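Local coordinates for protein NDP-N-acetyl-D-galactosaminuronic acid dehydrogenase (Methanosarcina mazei Go1, PDB 3G79) that probably oxidises UDP-N-acetyl-D-mannosamine to the corresponding uronic acid, spending two NAD+ on each sugar, at residues 192-197 with 217-222; 142-147 with 212-217; 71-76 with 183-188; 33-38 with 79-84; 21-26 with 106-111. All blocks are in the same frame, centred on the assembly; numbering follows the deposited sequence.

Contact 1: 192-197 with 217-222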
# COMPACT_ATOMS: atom_id res chain seq x y z
N ILE A 192 -7.00 11.76 -21.81
CA ILE A 192 -7.00 10.77 -22.89
C ILE A 192 -5.61 10.67 -23.55
O ILE A 192 -5.17 9.57 -23.87
CB ILE A 192 -8.06 11.11 -23.95
CG1 ILE A 192 -9.45 11.30 -23.30
CG2 ILE A 192 -8.04 10.05 -25.08
CD1 ILE A 192 -10.51 11.67 -24.24
N ARG A 193 -4.94 11.80 -23.75
CA ARG A 193 -3.64 11.85 -24.43
C ARG A 193 -2.45 11.44 -23.56
O ARG A 193 -1.53 10.83 -24.05
CB ARG A 193 -3.32 13.26 -24.92
CG ARG A 193 -4.14 13.74 -26.10
CD ARG A 193 -3.95 15.25 -26.37
NE ARG A 193 -4.35 15.57 -27.73
CZ ARG A 193 -4.89 16.72 -28.12
NH1 ARG A 193 -5.10 17.69 -27.25
NH2 ARG A 193 -5.19 16.92 -29.40
N GLU A 194 -2.45 11.83 -22.28
CA GLU A 194 -1.25 11.65 -21.43
C GLU A 194 -1.35 10.45 -20.46
O GLU A 194 -0.34 9.85 -20.09
CB GLU A 194 -0.91 12.94 -20.70
CG GLU A 194 -0.63 14.13 -21.68
CD GLU A 194 -0.66 15.51 -21.08
OE1 GLU A 194 -0.84 15.64 -19.85
OE2 GLU A 194 -0.52 16.52 -21.83
N HIS A 195 -2.57 10.08 -20.10
CA HIS A 195 -2.79 8.89 -19.31
C HIS A 195 -2.50 7.62 -20.12
O HIS A 195 -2.98 7.47 -21.25
CB HIS A 195 -4.24 8.88 -18.82
CG HIS A 195 -4.53 9.87 -17.72
ND1 HIS A 195 -3.64 10.84 -17.31
CD2 HIS A 195 -5.63 10.02 -16.94
CE1 HIS A 195 -4.17 11.54 -16.32
NE2 HIS A 195 -5.38 11.06 -16.08
N ASP A 196 -1.71 6.71 -19.57
CA ASP A 196 -1.54 5.39 -20.15
C ASP A 196 -2.91 4.81 -20.28
O ASP A 196 -3.79 5.14 -19.50
CB ASP A 196 -0.69 4.49 -19.26
CG ASP A 196 0.77 4.90 -19.22
OD1 ASP A 196 1.43 4.57 -18.23
OD2 ASP A 196 1.27 5.57 -20.16
N ARG A 197 -3.13 3.98 -21.29
CA ARG A 197 -4.47 3.54 -21.67
C ARG A 197 -4.49 2.02 -21.58
O ARG A 197 -3.75 1.34 -22.31
CB ARG A 197 -4.77 4.02 -23.09
CG ARG A 197 -6.21 3.83 -23.63
CD ARG A 197 -7.17 4.66 -22.81
NE ARG A 197 -8.54 4.26 -23.06
CZ ARG A 197 -9.34 4.81 -23.97
NH1 ARG A 197 -8.92 5.80 -24.72
NH2 ARG A 197 -10.58 4.34 -24.15
N VAL A 217 -3.66 8.44 -30.92
CA VAL A 217 -4.08 9.64 -30.18
C VAL A 217 -3.21 9.86 -28.93
O VAL A 217 -3.24 10.93 -28.32
CB VAL A 217 -5.58 9.59 -29.78
CG1 VAL A 217 -6.44 9.09 -30.97
CG2 VAL A 217 -5.81 8.71 -28.56
N LEU A 218 -2.46 8.85 -28.53
CA LEU A 218 -1.59 9.03 -27.36
C LEU A 218 -0.41 9.91 -27.71
O LEU A 218 0.21 9.73 -28.75
CB LEU A 218 -1.08 7.68 -26.86
CG LEU A 218 -2.20 6.80 -26.32
CD1 LEU A 218 -1.74 5.36 -26.22
CD2 LEU A 218 -2.69 7.34 -25.01
N THR A 219 -0.10 10.85 -26.84
CA THR A 219 1.06 11.71 -27.00
C THR A 219 1.73 11.71 -25.66
O THR A 219 1.44 12.58 -24.88
CB THR A 219 0.64 13.17 -27.11
OG1 THR A 219 0.23 13.62 -25.82
CG2 THR A 219 -0.50 13.40 -28.08
N VAL A 220 2.56 10.76 -25.31
CA VAL A 220 3.07 10.77 -23.93
C VAL A 220 2.49 9.65 -23.14
O VAL A 220 3.22 8.96 -22.43
CB VAL A 220 2.76 12.09 -23.18
CG1 VAL A 220 2.60 11.84 -21.69
CG2 VAL A 220 3.91 13.08 -23.34
N GLY A 221 1.16 9.50 -23.21
CA GLY A 221 0.54 8.32 -22.66
C GLY A 221 1.04 7.10 -23.41
O GLY A 221 1.48 7.22 -24.56
N GLN A 222 1.01 5.94 -22.78
CA GLN A 222 1.30 4.71 -23.51
C GLN A 222 0.18 3.70 -23.29
O GLN A 222 -0.49 3.69 -22.25
CB GLN A 222 2.58 4.04 -23.00
CG GLN A 222 3.89 4.81 -23.13
CD GLN A 222 5.09 3.89 -22.89
OE1 GLN A 222 5.88 3.62 -23.81
NE2 GLN A 222 5.20 3.35 -21.66
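The carbonyl oxygen of Arg-193 is held by two backbone amides of the facing loop. Thr-219 N reaches Arg-193 O at 3.1 Å, tilted somewhat from the carbonyl plane. Gly-221 N comes to the same Arg-193 O, also at 3.1 Å but within the plane, on a lone pair. The loop 217-222 thus wraps the last turn of a helix and gives its end amide donors. Gly-221 packs directly against the helix end, its CA only 3.1 Å from Glu-194 O, and any side chain there would run into the carbonyls of Arg-193 and His-195. Leu-218 brings CD2 against the same turn, 3.5 Å from Ile-192 O. On the outer side Val-220 CG1 rests on Glu-194 CB at 3.8 Å, and the stem of Arg-193 passes obliquely over Thr-219.

Past the helix end, Asp-196 takes over. A chi1 of -70° sets CG beside its own backbone N; from there OD2 accepts Gln-222 N at 2.7 Å on its anti side, 18° out of the carboxylate plane. An alanine here would probably leave the amide of Gln-222 without its mate and this edge of the loop freer to shift. Arg-197 N also donates to Gln-222 O, although the position of that oxygen is less certain.

Arg-197 opens strand 197-201 and pairs its backbone with Ile-224 of strand 223-227, while its guanidinium bonds the carbonyls of Ala-179 and Pro-180. Ile-192 and Arg-193 lean on Leu-36 of helix 30-39, Val-217 meets Phe-37 of that helix, and Asp-196 touches Ser-272 of the second subunit.

Contact 2: 142-147 with 212-217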
# COMPACT_ATOMS: atom_id res chain seq x y z
N LEU A 142 -13.86 -4.13 -35.54
CA LEU A 142 -13.47 -4.16 -34.13
C LEU A 142 -14.45 -3.35 -33.26
O LEU A 142 -14.75 -2.21 -33.58
CB LEU A 142 -12.02 -3.68 -33.90
CG LEU A 142 -11.72 -3.25 -32.45
CD1 LEU A 142 -11.27 -4.46 -31.63
CD2 LEU A 142 -10.63 -2.11 -32.34
N VAL A 143 -14.90 -3.94 -32.16
CA VAL A 143 -15.78 -3.28 -31.22
C VAL A 143 -15.03 -3.07 -29.94
O VAL A 143 -14.34 -3.98 -29.43
CB VAL A 143 -17.07 -4.14 -30.97
CG1 VAL A 143 -18.01 -3.45 -30.04
CG2 VAL A 143 -17.80 -4.42 -32.28
N VAL A 144 -15.12 -1.86 -29.40
CA VAL A 144 -14.48 -1.56 -28.12
C VAL A 144 -15.44 -0.99 -27.07
O VAL A 144 -16.07 0.05 -27.28
CB VAL A 144 -13.30 -0.56 -28.26
CG1 VAL A 144 -12.48 -0.54 -26.95
CG2 VAL A 144 -12.39 -0.96 -29.38
N LEU A 145 -15.49 -1.65 -25.92
CA LEU A 145 -16.12 -1.06 -24.76
C LEU A 145 -15.19 -0.05 -24.08
O LEU A 145 -14.16 -0.44 -23.49
CB LEU A 145 -16.55 -2.13 -23.76
CG LEU A 145 -17.58 -3.20 -24.16
CD1 LEU A 145 -18.34 -3.73 -22.96
CD2 LEU A 145 -18.57 -2.63 -25.12
N GLU A 146 -15.58 1.23 -24.17
CA GLU A 146 -14.91 2.31 -23.45
C GLU A 146 -15.61 2.70 -22.13
O GLU A 146 -14.95 3.23 -21.25
CB GLU A 146 -14.72 3.56 -24.34
CG GLU A 146 -13.69 3.42 -25.44
CD GLU A 146 -13.54 4.68 -26.31
OE1 GLU A 146 -14.55 5.41 -26.51
OE2 GLU A 146 -12.42 4.94 -26.80
N SER A 147 -16.91 2.44 -22.00
CA SER A 147 -17.66 2.72 -20.74
C SER A 147 -17.13 1.87 -19.57
O SER A 147 -16.71 0.74 -19.74
CB SER A 147 -19.16 2.46 -20.90
OG SER A 147 -19.72 3.04 -22.09
N GLU A 212 -3.85 -0.64 -32.12
CA GLU A 212 -3.79 0.17 -33.34
C GLU A 212 -4.80 1.33 -33.33
O GLU A 212 -4.55 2.40 -33.93
CB GLU A 212 -4.03 -0.70 -34.57
CG GLU A 212 -3.16 -1.95 -34.63
CD GLU A 212 -3.51 -2.86 -35.82
OE1 GLU A 212 -4.30 -2.46 -36.71
OE2 GLU A 212 -2.98 -4.00 -35.84
N LEU A 213 -5.93 1.11 -32.66
CA LEU A 213 -6.99 2.09 -32.62
C LEU A 213 -6.55 3.20 -31.68
O LEU A 213 -6.81 4.35 -31.93
CB LEU A 213 -8.30 1.46 -32.13
CG LEU A 213 -9.50 2.36 -32.01
CD1 LEU A 213 -9.78 3.06 -33.34
CD2 LEU A 213 -10.74 1.59 -31.49
N TYR A 214 -5.84 2.83 -30.62
CA TYR A 214 -5.49 3.84 -29.59
C TYR A 214 -4.07 4.45 -29.60
O TYR A 214 -3.88 5.50 -29.01
CB TYR A 214 -5.84 3.33 -28.18
CG TYR A 214 -7.34 3.17 -27.99
CD1 TYR A 214 -8.16 4.28 -27.71
CD2 TYR A 214 -7.94 1.92 -28.09
CE1 TYR A 214 -9.54 4.14 -27.55
CE2 TYR A 214 -9.32 1.79 -27.93
CZ TYR A 214 -10.10 2.90 -27.66
OH TYR A 214 -11.50 2.75 -27.53
N SER A 215 -3.10 3.82 -30.23
CA SER A 215 -1.75 4.37 -30.26
C SER A 215 -1.70 5.77 -30.89
O SER A 215 -1.02 6.64 -30.36
CB SER A 215 -0.74 3.43 -30.96
OG SER A 215 -0.28 2.43 -30.05
N PRO A 216 -2.45 6.02 -31.99
CA PRO A 216 -2.26 7.33 -32.63
C PRO A 216 -2.77 8.57 -31.88
O PRO A 216 -2.33 9.67 -32.19
CB PRO A 216 -2.95 7.18 -33.98
CG PRO A 216 -2.93 5.74 -34.25
CD PRO A 216 -3.10 5.08 -32.91
N VAL A 217 -3.66 8.44 -30.92
CA VAL A 217 -4.08 9.64 -30.18
C VAL A 217 -3.21 9.86 -28.93
O VAL A 217 -3.24 10.93 -28.32
CB VAL A 217 -5.58 9.59 -29.78
CG1 VAL A 217 -6.44 9.09 -30.97
CG2 VAL A 217 -5.81 8.71 -28.56
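Leu-213 pushes its CD2 methyl between two side chains of strand 142-145. It lies 3.7 Å from Val-144 CG2 and 3.8 Å from Leu-142 CD2, so one methyl fills the dip between alternate residues on this face of the strand. Leu-213 and Val-144 slide past each other in opposite directions, whereas Leu-142 meets the same leucine at a slant. The fork of Val-144 serves both neighbours from the helix: CG1, anti to the backbone N (chi1 -167°), faces Tyr-214, and CG2 faces Leu-213. Valine and tyrosine approach tip to tip, Val-144 CG1 standing 3.5 Å from Tyr-214 OH. Leu-213 also leans its CG over the rim of the neighbouring tyrosine ring, 4.1 Å above the plane.

At the far end of the ring Glu-146 comes in at the edge, near the plane. Tyr-214 OH donates to Glu-146 OE2 at 2.5 Å, a length so short that its exact value is doubtful. The extended glutamate crosses the phenol, with carboxylate and ring planes 42° apart. An alanine in place of Glu-146 would probably leave both the tyrosine hydroxyl and the guanidinium of Arg-197 without this carboxylate and open a gap at the ring edge.

Phe-37 of helix 30-39 touches both Leu-213 and Glu-146, so that helices 204-214 and 30-39 pack together on this face of the sheet. Chemically, the contact is an apolar row finished by a polar end: OE2 takes the phenol and is also in a salt bridge with Arg-197 NH2, tying the end of strand 142-145 to helix 204-214 and to the start of strand 197-201.

Contact 3: 71-76 with 183-188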
# COMPACT_ATOMS: atom_id res chain seq x y z
N LYS A 71 -20.55 23.73 -20.15
CA LYS A 71 -19.60 24.13 -19.07
C LYS A 71 -18.13 24.50 -19.43
O LYS A 71 -17.33 24.74 -18.51
CB LYS A 71 -19.62 23.16 -17.86
CG LYS A 71 -20.85 23.34 -16.93
CD LYS A 71 -20.60 22.90 -15.50
CE LYS A 71 -19.92 23.99 -14.68
NZ LYS A 71 -19.96 23.69 -13.23
N GLY A 72 -17.80 24.59 -20.72
CA GLY A 72 -16.42 24.90 -21.13
C GLY A 72 -15.43 23.80 -20.77
O GLY A 72 -15.28 23.43 -19.60
N GLU A 73 -14.76 23.24 -21.77
CA GLU A 73 -13.92 22.08 -21.53
C GLU A 73 -12.58 22.24 -22.17
O GLU A 73 -12.51 22.63 -23.32
CB GLU A 73 -14.58 20.83 -22.10
CG GLU A 73 -13.70 19.60 -22.06
CD GLU A 73 -13.25 19.29 -20.67
OE1 GLU A 73 -14.12 19.07 -19.81
OE2 GLU A 73 -12.03 19.27 -20.43
N GLU A 74 -11.52 21.92 -21.41
CA GLU A 74 -10.17 21.77 -21.96
C GLU A 74 -10.08 22.70 -23.14
O GLU A 74 -9.75 22.26 -24.24
CB GLU A 74 -9.91 20.33 -22.46
CG GLU A 74 -9.09 19.44 -21.53
CD GLU A 74 -7.66 19.96 -21.27
OE1 GLU A 74 -7.43 20.60 -20.22
OE2 GLU A 74 -6.77 19.74 -22.13
N PRO A 75 -10.41 23.99 -22.92
CA PRO A 75 -10.74 24.94 -24.00
C PRO A 75 -9.90 24.74 -25.25
O PRO A 75 -9.29 25.69 -25.79
CB PRO A 75 -10.54 26.32 -23.34
CG PRO A 75 -10.91 26.08 -21.87
CD PRO A 75 -10.42 24.63 -21.58
N GLY A 76 -9.86 23.47 -25.66
CA GLY A 76 -9.50 23.05 -26.99
C GLY A 76 -10.63 22.21 -27.56
O GLY A 76 -10.65 21.92 -28.77
N VAL A 183 -10.53 9.70 -16.35
CA VAL A 183 -10.68 10.98 -17.01
C VAL A 183 -11.39 11.90 -16.01
O VAL A 183 -12.12 11.40 -15.13
CB VAL A 183 -11.53 10.76 -18.28
CG1 VAL A 183 -12.53 11.88 -18.51
CG2 VAL A 183 -10.63 10.53 -19.50
N MET A 184 -11.16 13.22 -16.10
CA MET A 184 -12.04 14.19 -15.43
C MET A 184 -12.37 15.40 -16.29
O MET A 184 -11.55 15.82 -17.12
CB MET A 184 -11.58 14.61 -14.02
CG MET A 184 -10.07 14.73 -13.79
SD MET A 184 -9.61 15.40 -12.15
CE MET A 184 -9.88 17.17 -12.41
N VAL A 185 -13.58 15.92 -16.10
CA VAL A 185 -14.03 17.11 -16.83
C VAL A 185 -13.07 18.25 -16.53
O VAL A 185 -12.43 18.26 -15.46
CB VAL A 185 -15.48 17.50 -16.50
CG1 VAL A 185 -16.45 16.54 -17.19
CG2 VAL A 185 -15.72 17.53 -14.99
N GLY A 186 -12.94 19.19 -17.47
CA GLY A 186 -11.92 20.23 -17.40
C GLY A 186 -10.52 19.74 -17.80
O GLY A 186 -9.66 20.56 -18.18
N ARG A 187 -10.30 18.43 -17.70
CA ARG A 187 -9.03 17.81 -18.06
C ARG A 187 -9.19 16.67 -19.11
O ARG A 187 -8.43 15.69 -19.10
CB ARG A 187 -8.31 17.26 -16.81
CG ARG A 187 -7.84 18.28 -15.72
CD ARG A 187 -6.88 17.57 -14.70
NE ARG A 187 -6.76 18.21 -13.38
CZ ARG A 187 -6.36 17.58 -12.25
NH1 ARG A 187 -6.05 16.29 -12.25
NH2 ARG A 187 -6.28 18.26 -11.11
N LEU A 188 -10.19 16.78 -19.99
CA LEU A 188 -10.56 15.67 -20.91
C LEU A 188 -9.49 15.35 -21.98
O LEU A 188 -8.99 14.22 -22.06
CB LEU A 188 -11.94 15.91 -21.57
CG LEU A 188 -13.23 15.17 -21.13
CD1 LEU A 188 -13.25 14.74 -19.70
CD2 LEU A 188 -14.51 15.98 -21.40
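Glu-73 turns its carboxylate into the bend at Gly-186 and crosses the side chain of Leu-188 at about a right angle. CG stands anti to the backbone N (chi1 172°), and a kink at chi2 brings the acid end round onto the facing loop. OE1 of Glu-73 then takes Gly-186 N at 2.6 Å with its syn lone pair, while OE2 of Glu-73 receives Leu-188 N at 3.1 Å from well above the carboxylate plane. Leu-188 CD2 packs against the stem of the acid, 3.8 Å from Glu-73 CG.

The bend is a type II turn from Met-184 to Arg-187, with glycine at the position of positive phi. Leu-188 begins a helix, so the acid lies at that helix's N-terminal end, whose dipole would probably favour its negative charge. Glu-74 points toward the same bend, but the backbone from Glu-74 to Gly-76 is crowded in the model and its details are doubtful.

Two helix approaches are joined here: the loop leading into helix 77-86 and the one leading into helix 188-194. Glu-74 also touches Leu-189 and Lys-190 of that second helix, and Val-185 touches Tyr-28.

Contact 4: 33-38 with 79-84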
# COMPACT_ATOMS: atom_id res chain seq x y z
N ALA A 33 -13.09 11.81 -27.31
CA ALA A 33 -12.64 10.57 -27.92
C ALA A 33 -12.83 10.58 -29.40
O ALA A 33 -11.85 10.45 -30.12
CB ALA A 33 -13.34 9.36 -27.30
N ALA A 34 -14.07 10.76 -29.87
CA ALA A 34 -14.38 10.67 -31.29
C ALA A 34 -13.56 11.69 -32.01
O ALA A 34 -13.11 11.50 -33.13
CB ALA A 34 -15.83 10.96 -31.55
N VAL A 35 -13.34 12.79 -31.33
CA VAL A 35 -12.85 13.96 -32.02
C VAL A 35 -11.32 13.93 -32.02
O VAL A 35 -10.67 14.46 -32.93
CB VAL A 35 -13.55 15.19 -31.41
CG1 VAL A 35 -12.64 16.32 -31.19
CG2 VAL A 35 -14.81 15.54 -32.24
N LEU A 36 -10.75 13.22 -31.04
CA LEU A 36 -9.33 12.94 -31.02
C LEU A 36 -8.96 11.95 -32.13
O LEU A 36 -7.99 12.17 -32.87
CB LEU A 36 -8.94 12.39 -29.64
CG LEU A 36 -8.22 13.21 -28.56
CD1 LEU A 36 -8.03 14.65 -28.91
CD2 LEU A 36 -8.95 13.08 -27.25
N PHE A 37 -9.76 10.89 -32.27
CA PHE A 37 -9.59 9.93 -33.37
C PHE A 37 -9.61 10.67 -34.71
O PHE A 37 -8.75 10.42 -35.55
CB PHE A 37 -10.73 8.92 -33.41
CG PHE A 37 -10.70 7.86 -32.33
CD1 PHE A 37 -9.51 7.22 -31.97
CD2 PHE A 37 -11.91 7.46 -31.73
CE1 PHE A 37 -9.52 6.22 -30.98
CE2 PHE A 37 -11.93 6.46 -30.76
CZ PHE A 37 -10.73 5.84 -30.36
N ALA A 38 -10.57 11.58 -34.90
CA ALA A 38 -10.72 12.21 -36.21
C ALA A 38 -9.54 13.16 -36.53
O ALA A 38 -9.19 13.36 -37.69
CB ALA A 38 -12.11 12.91 -36.34
N GLU A 79 -12.55 23.84 -30.25
CA GLU A 79 -11.61 24.14 -31.35
C GLU A 79 -11.22 22.84 -32.08
O GLU A 79 -11.08 22.83 -33.30
CB GLU A 79 -10.37 24.89 -30.85
CG GLU A 79 -10.67 26.29 -30.25
CD GLU A 79 -11.04 26.28 -28.74
OE1 GLU A 79 -10.93 27.36 -28.11
OE2 GLU A 79 -11.45 25.22 -28.19
N LEU A 80 -11.07 21.77 -31.32
CA LEU A 80 -10.83 20.46 -31.88
C LEU A 80 -12.00 20.03 -32.81
O LEU A 80 -11.76 19.67 -33.96
CB LEU A 80 -10.58 19.45 -30.76
CG LEU A 80 -10.09 18.06 -31.20
CD1 LEU A 80 -8.98 18.14 -32.24
CD2 LEU A 80 -9.68 17.21 -29.99
N ILE A 81 -13.24 20.12 -32.31
CA ILE A 81 -14.44 19.84 -33.11
C ILE A 81 -14.44 20.71 -34.36
O ILE A 81 -14.65 20.21 -35.48
CB ILE A 81 -15.71 20.15 -32.31
CG1 ILE A 81 -15.76 19.32 -31.00
CG2 ILE A 81 -16.93 19.93 -33.19
CD1 ILE A 81 -16.59 19.93 -29.89
N GLY A 82 -14.15 21.99 -34.20
CA GLY A 82 -14.17 22.91 -35.34
C GLY A 82 -13.22 22.49 -36.44
O GLY A 82 -13.56 22.53 -37.63
N LYS A 83 -12.05 22.01 -36.02
CA LYS A 83 -10.92 21.72 -36.89
C LYS A 83 -11.25 20.47 -37.68
O LYS A 83 -11.18 20.46 -38.91
CB LYS A 83 -9.66 21.51 -36.02
CG LYS A 83 -8.43 20.91 -36.71
CD LYS A 83 -7.32 20.71 -35.65
CE LYS A 83 -5.90 20.52 -36.27
NZ LYS A 83 -5.60 19.21 -36.99
N VAL A 84 -11.65 19.45 -36.93
CA VAL A 84 -12.00 18.14 -37.44
C VAL A 84 -13.24 18.19 -38.37
O VAL A 84 -13.27 17.57 -39.46
CB VAL A 84 -12.13 17.22 -36.17
CG1 VAL A 84 -13.50 16.64 -35.99
CG2 VAL A 84 -11.02 16.18 -36.09
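Val-35 and Leu-80 are modelled too close to each other: CG1 of the valine sits 3.1 Å from CG of the leucine, shorter than carbons can approach, so the detail of this pair is doubtful. Its neighbour Leu-36 and, across the interface, Val-84 share with Val-35 a first torsion far from a staggered position, and the exact rotations here deserve the same caution.

The packing itself is plain. Two helices cross at 46° with their axes 9.5 Å apart at closest approach, and the contact is wholly apolar, with no hydrogen bond between the segments. Val-35 has the largest share of it; its CG2 points between Ile-81 and Val-84, 4.1 Å from Ile-81 CG1 and equally far from Val-84 CG1. One turn further on, Ala-38 lets Val-84 come in close, with CB of the alanine 3.5 Å from CG2 of the valine. Leu-36 starts away from the partner helix, but its CD1 comes back toward Leu-80, again closer than methyls normally sit, so this too is uncertain.

Phe-90 of strand 90-93 touches Val-35, Ala-38 and Val-84, so helix 77-86 packs beside helix 30-39 at the strand 90-93 end of the sheet. A salt bridge from Lys-83 to Asp-39 borders the pair.

Contact 5: 21-26 with 106-111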
# COMPACT_ATOMS: atom_id res chain seq x y z
N ILE A 21 -13.78 4.91 -38.21
CA ILE A 21 -14.02 4.66 -36.81
C ILE A 21 -15.39 5.23 -36.45
O ILE A 21 -15.81 6.19 -37.03
CB ILE A 21 -12.90 5.34 -35.96
CG1 ILE A 21 -11.57 4.66 -36.26
CG2 ILE A 21 -13.22 5.31 -34.46
CD1 ILE A 21 -10.37 5.34 -35.61
N GLY A 22 -16.07 4.64 -35.49
CA GLY A 22 -17.36 5.16 -35.09
C GLY A 22 -17.31 5.31 -33.59
O GLY A 22 -16.67 4.51 -32.91
N VAL A 23 -17.92 6.38 -33.07
CA VAL A 23 -18.13 6.45 -31.61
C VAL A 23 -19.61 6.57 -31.28
O VAL A 23 -20.33 7.37 -31.91
CB VAL A 23 -17.33 7.56 -30.98
CG1 VAL A 23 -17.55 7.59 -29.52
CG2 VAL A 23 -15.84 7.34 -31.27
N LEU A 24 -20.07 5.73 -30.37
CA LEU A 24 -21.43 5.80 -29.87
C LEU A 24 -21.39 6.40 -28.49
O LEU A 24 -20.64 5.92 -27.62
CB LEU A 24 -22.06 4.41 -29.76
CG LEU A 24 -22.77 3.75 -30.93
CD1 LEU A 24 -21.78 3.06 -31.79
CD2 LEU A 24 -23.76 2.76 -30.39
N GLY A 25 -22.21 7.44 -28.27
CA GLY A 25 -22.25 8.10 -26.96
C GLY A 25 -21.68 9.50 -27.05
O GLY A 25 -20.50 9.76 -26.67
N MET A 26 -22.51 10.42 -27.55
CA MET A 26 -22.05 11.79 -27.67
C MET A 26 -22.13 12.57 -26.33
O MET A 26 -22.85 13.56 -26.20
CB MET A 26 -22.73 12.48 -28.86
CG MET A 26 -22.31 11.92 -30.23
SD MET A 26 -20.51 11.87 -30.61
CE MET A 26 -20.44 13.10 -31.77
N THR A 106 -16.52 2.21 -31.21
CA THR A 106 -16.31 2.39 -29.78
C THR A 106 -17.64 2.76 -29.06
O THR A 106 -18.43 3.59 -29.57
CB THR A 106 -15.21 3.44 -29.64
OG1 THR A 106 -14.03 2.84 -29.12
CG2 THR A 106 -15.65 4.58 -28.80
N LEU A 107 -17.90 2.12 -27.91
CA LEU A 107 -19.02 2.47 -27.02
C LEU A 107 -18.54 3.20 -25.83
O LEU A 107 -17.97 2.61 -24.91
CB LEU A 107 -19.77 1.23 -26.51
CG LEU A 107 -20.36 0.52 -27.71
CD1 LEU A 107 -19.65 -0.81 -27.89
CD2 LEU A 107 -21.83 0.37 -27.50
N ALA A 108 -18.83 4.49 -25.85
CA ALA A 108 -18.38 5.45 -24.86
C ALA A 108 -19.60 6.08 -24.23
O ALA A 108 -19.75 7.28 -24.18
CB ALA A 108 -17.49 6.54 -25.56
N ILE A 109 -20.49 5.24 -23.73
CA ILE A 109 -21.79 5.72 -23.35
C ILE A 109 -21.77 5.92 -21.85
O ILE A 109 -21.37 5.00 -21.12
CB ILE A 109 -22.86 4.74 -23.83
CG1 ILE A 109 -23.12 4.95 -25.33
CG2 ILE A 109 -24.14 4.87 -23.00
CD1 ILE A 109 -23.93 3.87 -26.00
N GLN A 110 -22.17 7.12 -21.40
CA GLN A 110 -22.26 7.39 -19.97
C GLN A 110 -22.93 6.20 -19.29
O GLN A 110 -23.96 5.70 -19.75
CB GLN A 110 -22.97 8.73 -19.67
CG GLN A 110 -22.03 10.00 -19.71
CD GLN A 110 -22.76 11.38 -19.93
OE1 GLN A 110 -22.16 12.36 -20.41
NE2 GLN A 110 -24.06 11.43 -19.57
N THR A 111 -22.32 5.71 -18.23
CA THR A 111 -22.87 4.60 -17.48
C THR A 111 -23.29 5.13 -16.12
O THR A 111 -22.85 4.61 -15.09
CB THR A 111 -21.87 3.46 -17.35
OG1 THR A 111 -22.53 2.35 -16.75
CG2 THR A 111 -20.66 3.86 -16.49
O HOH W 1 -20.02 9.78 -23.69
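Gly-22, Leu-24, Thr-106 and Ala-108 carry the tight part of this contact, where two parallel strands run 10° apart. Thr-106 N bonds Gly-22 O at 2.9 Å, Leu-24 N bonds Thr-106 O at 2.8 Å, and Ala-108 N bonds Leu-24 O at 2.9 Å. On one face Val-23 and Thr-106 lie side by side, pointing the same way, and CG1 of the valine is 3.6 Å from CG2 of the threonine. On the other face Leu-24 and Leu-107 meet more loosely through their CD2 methyls, 4.2 Å apart, against Val-133 and Ile-130 of helix 124-136.

Beyond Leu-24 the direct pairing ends. The carbonyls of Gly-25 and Ala-108 stay apart, and a water donates to both, 3.0 Å from Gly-25 O and 2.6 Å from Ala-108 O. Ile-109 closes in beside this water-bridged pair, laying CG1 3.7 Å from Gly-25 CA. A side chain at Gly-25 would strike that CG1 and the oxygen of Ala-108, and its backbone angles also suit glycine.

The first and fourth strands of the sheet thus lie side by side at its centre, as in a Rossmann fold, where the chain crosses over between them. Gly-25 begins a GxGxxG sequence that runs through Gly-27 to Gly-30 at the start of helix 30-39, consistent with an NAD-binding loop at the carboxyl ends of these strands.

How the contacts relate
All five contacts lie on or around the eight-stranded sheet of the probable NAD-binding domain. Contacts 2 and 5 are closest, their centres about 11 Å apart, because strands 142-145 and 104-107 are neighbours in it; Ser-147 OG lies 2.7 Å from Ile-109 O. Contacts 1 and 2, with centres about 12 Å apart, share Val-217 and are joined by the Arg-197 salt bridge. Phe-37 of contact 4 touches contacts 1, 2 and 5, and Ala-34 CB packs 3.6 Å from Val-23 CG2. Contact 3 is about 14 Å, centre to centre, from contact 4 and meets contact 1 through Val-183 and Ile-192. Contact 5 holds Gly-25 of the probable nucleotide-binding glycine pattern; Ile-192 and Glu-146 lie near that pattern without touching it.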